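Side-chain contact in cytidine deaminase (Mycobacterium tuberculosis, PDB 4WIG), which catalyses the zinc-dependent hydrolytic deamination of cytidine and 2'-deoxycytidine to uridine and 2'-deoxyuridine, probably to recycle these nucleosides: residues 76-79 with 85-88. The protein carries 1 engineered substitution. Numbering follows the deposited sequence.
Sequences LACV and VLMP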
ATOM      1  N   LEU A  76      10.673  17.022  10.095  1.00  8.31           N
ATOM      2  CA  LEU A  76       9.802  17.040   8.950  1.00  8.62           C
ATOM      3  C   LEU A  76       8.595  17.986   9.158  1.00  8.64           C
ATOM      4  O   LEU A  76       7.977  17.992  10.213  1.00  8.41           O
ATOM      5  CB  LEU A  76       9.305  15.610   8.659  1.00  8.79           C
ATOM      6  CG  LEU A  76       8.403  15.452   7.439  1.00  8.93           C
ATOM      7  CD1 LEU A  76       8.695  14.162   6.692  1.00  9.04           C
ATOM      8  CD2 LEU A  76       6.932  15.515   7.816  1.00  9.05           C
ATOM      9  N   ALA A  77       8.263  18.765   8.126  1.00  8.74           N
ATOM     10  CA  ALA A  77       7.011  19.525   8.066  1.00  8.90           C
ATOM     11  C   ALA A  77       6.163  19.005   6.907  1.00  9.25           C
ATOM     12  O   ALA A  77       6.683  18.742   5.827  1.00  9.36           O
ATOM     13  CB  ALA A  77       7.281  21.024   7.878  1.00  8.77           C
ATOM     14  N   CYS A  78       4.864  18.860   7.148  1.00  9.43           N
ATOM     15  CA  CYS A  78       3.898  18.429   6.133  1.00  9.99           C
ATOM     16  C   CYS A  78       2.771  19.449   6.092  1.00 10.00           C
ATOM     17  O   CYS A  78       2.225  19.802   7.122  1.00  9.77           O
ATOM     18  CB  CYS A  78       3.322  17.075   6.517  1.00 10.49           C
ATOM     19  SG  CYS A  78       2.227  16.341   5.288  1.00 11.51           S
ATOM     20  N   VAL A  79       2.434  19.922   4.905  1.00 10.39           N
ATOM     21  CA  VAL A  79       1.402  20.935   4.745  1.00 10.56           C
ATOM     22  C   VAL A  79       0.464  20.579   3.605  1.00 10.76           C
ATOM     23  O   VAL A  79       0.820  19.826   2.698  1.00 10.55           O
ATOM     24  CB  VAL A  79       2.009  22.343   4.493  1.00 10.52           C
ATOM     25  CG1 VAL A  79       2.934  22.739   5.654  1.00 10.63           C
ATOM     26  CG2 VAL A  79       2.753  22.369   3.163  1.00 10.83           C
ATOM     27  N   VAL A  85      -0.538  23.151   8.354  1.00 12.64           N
ATOM     28  CA  VAL A  85       0.269  22.021   8.819  1.00 12.54           C
ATOM     29  C   VAL A  85      -0.636  20.809   9.013  1.00 12.50           C
ATOM     30  O   VAL A  85      -1.712  20.912   9.615  1.00 12.32           O
ATOM     31  CB  VAL A  85       1.049  22.343  10.119  1.00 12.58           C
ATOM     32  CG1 VAL A  85       1.827  21.120  10.611  1.00 12.90           C
ATOM     33  CG2 VAL A  85       2.015  23.484   9.884  1.00 12.89           C
ATOM     34  N   LEU A  86      -0.198  19.673   8.471  1.00 12.33           N
ATOM     35  CA  LEU A  86      -0.924  18.405   8.574  1.00 12.17           C
ATOM     36  C   LEU A  86      -0.139  17.424   9.432  1.00 12.09           C
ATOM     37  O   LEU A  86       1.094  17.410   9.407  1.00 11.44           O
ATOM     38  CB  LEU A  86      -1.118  17.791   7.193  1.00 12.38           C
ATOM     39  CG  LEU A  86      -1.972  18.511   6.150  1.00 12.92           C
ATOM     40  CD1 LEU A  86      -1.956  17.719   4.847  1.00 13.02           C
ATOM     41  CD2 LEU A  86      -3.400  18.693   6.642  1.00 13.29           C
ATOM     42  N   MET A  87      -0.859  16.602  10.188  1.00 12.15           N
ATOM     43  CA  MET A  87      -0.248  15.469  10.872  1.00 12.51           C
ATOM     44  C   MET A  87      -0.184  14.315   9.874  1.00 11.58           C
ATOM     45  O   MET A  87      -1.151  14.087   9.135  1.00 11.69           O
ATOM     46  CB  MET A  87      -1.071  15.040  12.083  1.00 13.53           C
ATOM     47  CG  MET A  87      -1.054  15.964  13.287  1.00 14.66           C
ATOM     48  SD  MET A  87       0.597  16.227  13.949  1.00 17.22           S
ATOM     49  CE  MET A  87       0.935  17.772  13.124  1.00 16.02           C
ATOM     50  N   PRO A  88       0.946  13.587   9.835  1.00 10.61           N
ATOM     51  CA  PRO A  88       1.016  12.455   8.904  1.00 10.27           C
ATOM     52  C   PRO A  88       0.023  11.358   9.213  1.00  9.44           C
ATOM     53  O   PRO A  88      -0.355  11.169  10.371  1.00  9.41           O
ATOM     54  CB  PRO A  88       2.437  11.928   9.093  1.00 10.30           C
ATOM     55  CG  PRO A  88       3.213  13.117   9.509  1.00 10.68           C
ATOM     56  CD  PRO A  88       2.287  13.981  10.311  1.00 10.65           C
TER
HETATM   57  O   HOH W   1       3.724  18.283   9.887  1.00 10.36           O
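C78 and L86 meet through both backbone and side chain. The amide N of L86 donates to O of C78 over 2.8 Å. The bond is nearly straight at the hydrogen, 177°, but the donor lies 35° off the carbonyl plane. The same oxygen takes a CH contact from CA of V85, 3.4 Å away. A water forms a second link: it accepts from N of C78 at 3.0 Å and probably gives a proton to O of L86 at 2.8 Å, where other acceptors may compete. O of C78 is thus tied to the loop directly, and N through the water.

With SG anti to the backbone N (chi1 -175°), the thiol of C78 sits beside its own carbonyl carbon, on the side where L86 bonds, and SG lies 4.1 Å from CB of L86. From CB the L86 side chain slants across the end of the segment, and CD1 packs 3.9 Å from the carbonyl carbon C of V79. V79 adds a looser contact, with CG1 4.4 Å from CG2 of V85. V29 touches C78 and L86, F27 also packs on L86, and both valines touch R10 of helix 6-17.

V79 and V85 form a single bridge. L86 is still bonded to C78, and beyond it the loop leads on to helix 90-100. C78 touches E58, the probable proton donor, and its side chain is about 7 Å from the bound zinc ion. This is the strand-loop-helix unit of the cytidine deaminase fold, in which the loop leads to C89 and C92, two of the three zinc-binding cysteines.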